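Local coordinates for periplasmic sugar-binding domain protein (Pseudomonas fluorescens Pf-5, PDB 3H75), which probably binds a sugar in the periplasm, as expected of a two-domain bacterial solute-binding protein, at residues H274-L285 against S323-Y333. Numbering follows the deposited sequence.
Sequences HDDALGLDARRL and SAQGKPDSYRY
Two donors grip each carboxylate oxygen of Asp275, all four somewhat out of the carboxylate plane. On its syn side, OD2 takes a nearly straight bond from the backbone N of Ala324 (2.9 Å, 174°), and on its anti side the phenol OH of Tyr333 reaches it at 2.6 Å. OD1 is met on the syn side by Ser323 OG at 2.7 Å and on the anti side by ND1 of the neighbouring His274, almost exactly in the imidazole plane. Aspartate suits this place as a short, flat acceptor for four donors; its CB points toward the loop and CG, anti to the carbonyl carbon (chi1 -74°), carries both oxygens to them. An asparagine here would probably turn its NH2 toward either Ala324 N or His274 ND1, leaving that N-H without an acceptor in a buried spot. Serine's short hydroxyl at Ser323 also accepts from Gln325 N, an ST turn overlapping the type II turn Ala324-Lys327, whose third residue, Gly326, readily takes positive phi. Tyr333 is long enough to reach OD2 while its OH accepts from a water bound to Leu280 O; a second water links Tyr333 N to Leu285 O. Leu285 packs tightly, its CD1 3.5 Å from Ala324 CB, its CB 4.0 Å from Tyr333 CE2, and CD2 at the edge of Tyr331. Farther out, Arg284 NH1 makes a weak salt bridge with Asp329 OD1. Gly279, with positive phi, ends helix 265-277 in a Schellman motif, and the buried carboxylate fastens the loop after helix 319-322 to it, in the two-domain alpha/beta fold of periplasmic binding proteins.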
loop_
_atom_site.group_PDB
_atom_site.type_symbol
_atom_site.label_atom_id
_atom_site.label_comp_id
_atom_site.label_asym_id
_atom_site.label_seq_id
_atom_site.Cartn_x
_atom_site.Cartn_y
_atom_site.Cartn_z
ATOM N N HIS A 274 -8.504 -15.649 10.971
ATOM C CA HIS A 274 -8.217 -16.843 11.756
ATOM C C HIS A 274 -9.046 -16.786 13.034
ATOM O O HIS A 274 -9.669 -17.771 13.434
ATOM C CB HIS A 274 -6.720 -16.889 12.085
ATOM C CG HIS A 274 -6.360 -17.851 13.175
ATOM N ND1 HIS A 274 -6.521 -17.557 14.510
ATOM C CD2 HIS A 274 -5.825 -19.096 13.126
ATOM C CE1 HIS A 274 -6.096 -18.575 15.240
ATOM N NE2 HIS A 274 -5.670 -19.521 14.424
ATOM N N ASP A 275 -9.063 -15.619 13.666
ATOM C CA ASP A 275 -9.815 -15.442 14.898
ATOM C C ASP A 275 -11.318 -15.450 14.659
ATOM O O ASP A 275 -12.072 -15.965 15.480
ATOM C CB ASP A 275 -9.386 -14.149 15.597
ATOM C CG ASP A 275 -8.020 -14.270 16.251
ATOM O OD1 ASP A 275 -7.414 -15.359 16.168
ATOM O OD2 ASP A 275 -7.552 -13.280 16.851
ATOM N N ASP A 276 -11.761 -14.894 13.535
ATOM C CA ASP A 276 -13.190 -14.888 13.240
ATOM C C ASP A 276 -13.711 -16.317 13.146
ATOM O O ASP A 276 -14.801 -16.625 13.633
ATOM C CB ASP A 276 -13.482 -14.179 11.920
ATOM C CG ASP A 276 -14.958 -14.213 11.562
ATOM O OD1 ASP A 276 -15.746 -13.491 12.207
ATOM O OD2 ASP A 276 -15.335 -14.978 10.650
ATOM N N ALA A 277 -12.929 -17.188 12.513
ATOM C CA ALA A 277 -13.314 -18.582 12.349
ATOM C C ALA A 277 -13.415 -19.276 13.700
ATOM O O ALA A 277 -14.158 -20.242 13.851
ATOM C CB ALA A 277 -12.306 -19.307 11.462
ATOM N N LEU A 278 -12.666 -18.778 14.678
ATOM C CA LEU A 278 -12.685 -19.359 16.015
ATOM C C LEU A 278 -13.791 -18.760 16.873
ATOM O O LEU A 278 -13.984 -19.167 18.020
ATOM C CB LEU A 278 -11.331 -19.152 16.702
ATOM C CG LEU A 278 -10.167 -19.964 16.130
ATOM C CD1 LEU A 278 -8.873 -19.564 16.812
ATOM C CD2 LEU A 278 -10.440 -21.449 16.329
ATOM N N GLY A 279 -14.520 -17.801 16.311
ATOM C CA GLY A 279 -15.596 -17.166 17.049
ATOM C C GLY A 279 -15.109 -15.999 17.891
ATOM O O GLY A 279 -15.887 -15.386 18.619
ATOM N N LEU A 280 -13.818 -15.697 17.787
ATOM C CA LEU A 280 -13.214 -14.594 18.529
ATOM C C LEU A 280 -13.364 -13.317 17.718
ATOM O O LEU A 280 -12.380 -12.764 17.225
ATOM C CB LEU A 280 -11.730 -14.873 18.771
ATOM C CG LEU A 280 -11.396 -16.083 19.644
ATOM C CD1 LEU A 280 -9.905 -16.368 19.580
ATOM C CD2 LEU A 280 -11.836 -15.814 21.072
ATOM N N ASP A 281 -14.599 -12.851 17.582
ATOM C CA ASP A 281 -14.872 -11.648 16.808
ATOM C C ASP A 281 -15.506 -10.551 17.654
ATOM O O ASP A 281 -15.086 -10.293 18.782
ATOM C CB ASP A 281 -15.802 -11.991 15.643
ATOM C CG ASP A 281 -17.147 -12.510 16.109
ATOM O OD1 ASP A 281 -17.179 -13.549 16.799
ATOM O OD2 ASP A 281 -18.173 -11.875 15.788
ATOM N N ALA A 282 -16.516 -9.905 17.079
ATOM C CA ALA A 282 -17.255 -8.837 17.737
ATOM C C ALA A 282 -16.444 -7.560 17.912
ATOM O O ALA A 282 -15.501 -7.292 17.164
ATOM C CB ALA A 282 -17.775 -9.321 19.090
ATOM N N ARG A 283 -16.830 -6.774 18.910
ATOM C CA ARG A 283 -16.176 -5.510 19.204
ATOM C C ARG A 283 -14.842 -5.739 19.892
ATOM O O ARG A 283 -14.173 -6.737 19.627
ATOM C CB ARG A 283 -17.095 -4.649 20.078
ATOM C CG ARG A 283 -18.316 -4.116 19.332
ATOM C CD ARG A 283 -19.122 -5.240 18.687
ATOM N NE ARG A 283 -19.904 -4.776 17.543
ATOM C CZ ARG A 283 -19.381 -4.182 16.473
ATOM N NH1 ARG A 283 -18.073 -3.970 16.396
ATOM N NH2 ARG A 283 -20.166 -3.804 15.473
ATOM N N ARG A 284 -14.477 -4.820 20.784
ATOM C CA ARG A 284 -13.223 -4.865 21.535
ATOM C C ARG A 284 -11.970 -5.108 20.693
ATOM O O ARG A 284 -11.039 -4.307 20.722
ATOM C CB ARG A 284 -13.294 -5.890 22.684
ATOM C CG ARG A 284 -13.990 -7.206 22.374
ATOM C CD ARG A 284 -15.496 -7.082 22.528
ATOM N NE ARG A 284 -15.991 -7.941 23.597
ATOM C CZ ARG A 284 -15.609 -7.847 24.867
ATOM N NH1 ARG A 284 -14.723 -6.931 25.238
ATOM N NH2 ARG A 284 -16.115 -8.671 25.766
ATOM N N LEU A 285 -11.939 -6.204 19.943
ATOM C CA LEU A 285 -10.780 -6.502 19.114
ATOM C C LEU A 285 -10.671 -5.570 17.906
ATOM O O LEU A 285 -9.688 -5.621 17.162
ATOM C CB LEU A 285 -10.806 -7.967 18.674
ATOM C CG LEU A 285 -10.490 -8.946 19.811
ATOM C CD1 LEU A 285 -10.534 -10.376 19.299
ATOM C CD2 LEU A 285 -9.116 -8.631 20.385
ATOM N N SER A 323 -2.822 -13.829 17.707
ATOM C CA SER A 323 -4.200 -14.282 17.846
ATOM C C SER A 323 -4.733 -13.936 19.228
ATOM O O SER A 323 -4.001 -13.987 20.217
ATOM C CB SER A 323 -4.285 -15.793 17.633
ATOM O OG SER A 323 -5.601 -16.257 17.881
ATOM N N ALA A 324 -6.011 -13.577 19.289
ATOM C CA ALA A 324 -6.640 -13.228 20.554
ATOM C C ALA A 324 -7.000 -14.489 21.335
ATOM O O ALA A 324 -7.504 -14.410 22.454
ATOM C CB ALA A 324 -7.887 -12.393 20.301
ATOM N N GLN A 325 -6.731 -15.649 20.745
ATOM C CA GLN A 325 -7.030 -16.927 21.385
ATOM C C GLN A 325 -6.267 -17.086 22.698
ATOM O O GLN A 325 -5.037 -16.992 22.728
ATOM C CB GLN A 325 -6.674 -18.087 20.452
ATOM C CG GLN A 325 -7.040 -19.457 21.000
ATOM C CD GLN A 325 -6.456 -20.588 20.178
ATOM O OE1 GLN A 325 -5.237 -20.758 20.114
ATOM N NE2 GLN A 325 -7.321 -21.367 19.540
ATOM N N GLY A 326 -7.005 -17.332 23.777
ATOM C CA GLY A 326 -6.392 -17.511 25.081
ATOM C C GLY A 326 -5.788 -16.232 25.623
ATOM O O GLY A 326 -5.002 -16.256 26.573
ATOM N N LYS A 327 -6.162 -15.111 25.017
ATOM C CA LYS A 327 -5.655 -13.807 25.422
ATOM C C LYS A 327 -6.527 -13.146 26.477
ATOM O O LYS A 327 -7.755 -13.229 26.424
ATOM C CB LYS A 327 -5.581 -12.872 24.213
ATOM C CG LYS A 327 -4.192 -12.376 23.881
ATOM C CD LYS A 327 -3.323 -13.505 23.365
ATOM C CE LYS A 327 -1.962 -12.992 22.945
ATOM N NZ LYS A 327 -1.116 -14.090 22.408
ATOM N N PRO A 328 -5.899 -12.479 27.456
ATOM C CA PRO A 328 -6.681 -11.808 28.496
ATOM C C PRO A 328 -7.396 -10.659 27.793
ATOM O O PRO A 328 -7.114 -10.387 26.626
ATOM C CB PRO A 328 -5.609 -11.324 29.470
ATOM C CG PRO A 328 -4.444 -11.053 28.569
ATOM C CD PRO A 328 -4.456 -12.259 27.657
ATOM N N ASP A 329 -8.319 -9.987 28.468
ATOM C CA ASP A 329 -9.001 -8.891 27.801
ATOM C C ASP A 329 -8.168 -7.622 27.899
ATOM O O ASP A 329 -7.263 -7.527 28.728
ATOM C CB ASP A 329 -10.394 -8.669 28.386
ATOM C CG ASP A 329 -11.296 -7.877 27.450
ATOM O OD1 ASP A 329 -12.515 -8.146 27.426
ATOM O OD2 ASP A 329 -10.790 -6.981 26.740
ATOM N N SER A 330 -8.493 -6.664 27.038
ATOM C CA SER A 330 -7.803 -5.384 26.923
ATOM C C SER A 330 -6.706 -5.638 25.907
ATOM O O SER A 330 -5.850 -4.787 25.663
ATOM C CB SER A 330 -7.195 -4.924 28.255
ATOM O OG SER A 330 -5.971 -5.585 28.527
ATOM N N TYR A 331 -6.732 -6.839 25.332
ATOM C CA TYR A 331 -5.767 -7.204 24.310
ATOM C C TYR A 331 -6.300 -6.642 23.013
ATOM O O TYR A 331 -7.427 -6.940 22.614
ATOM C CB TYR A 331 -5.633 -8.722 24.143
ATOM C CG TYR A 331 -4.755 -9.107 22.959
ATOM C CD1 TYR A 331 -3.361 -9.105 23.066
ATOM C CD2 TYR A 331 -5.315 -9.420 21.717
ATOM C CE1 TYR A 331 -2.550 -9.403 21.971
ATOM C CE2 TYR A 331 -4.510 -9.717 20.615
ATOM C CZ TYR A 331 -3.130 -9.706 20.750
ATOM O OH TYR A 331 -2.332 -9.998 19.673
ATOM N N ARG A 332 -5.496 -5.807 22.376
ATOM C CA ARG A 332 -5.853 -5.227 21.098
ATOM C C ARG A 332 -4.712 -5.656 20.197
ATOM O O ARG A 332 -3.570 -5.748 20.642
ATOM C CB ARG A 332 -5.929 -3.700 21.186
ATOM C CG ARG A 332 -7.013 -3.182 22.123
ATOM C CD ARG A 332 -7.350 -1.725 21.823
ATOM N NE ARG A 332 -8.403 -1.194 22.689
ATOM C CZ ARG A 332 -9.587 -1.771 22.878
ATOM N NH1 ARG A 332 -9.878 -2.909 22.265
ATOM N NH2 ARG A 332 -10.485 -1.205 23.673
ATOM N N TYR A 333 -5.019 -5.952 18.942
ATOM C CA TYR A 333 -3.985 -6.376 18.011
ATOM C C TYR A 333 -2.928 -5.287 17.881
ATOM O O TYR A 333 -3.252 -4.129 17.619
ATOM C CB TYR A 333 -4.590 -6.659 16.641
ATOM C CG TYR A 333 -5.604 -7.779 16.623
ATOM C CD1 TYR A 333 -5.253 -9.070 17.012
ATOM C CD2 TYR A 333 -6.902 -7.558 16.164
ATOM C CE1 TYR A 333 -6.168 -10.117 16.935
ATOM C CE2 TYR A 333 -7.823 -8.594 16.084
ATOM C CZ TYR A 333 -7.450 -9.869 16.467
ATOM O OH TYR A 333 -8.354 -10.900 16.352
HETATM O O HOH W 1 -11.060 -10.359 16.179
HETATM O O HOH W 2 -7.391 -4.895 18.474
#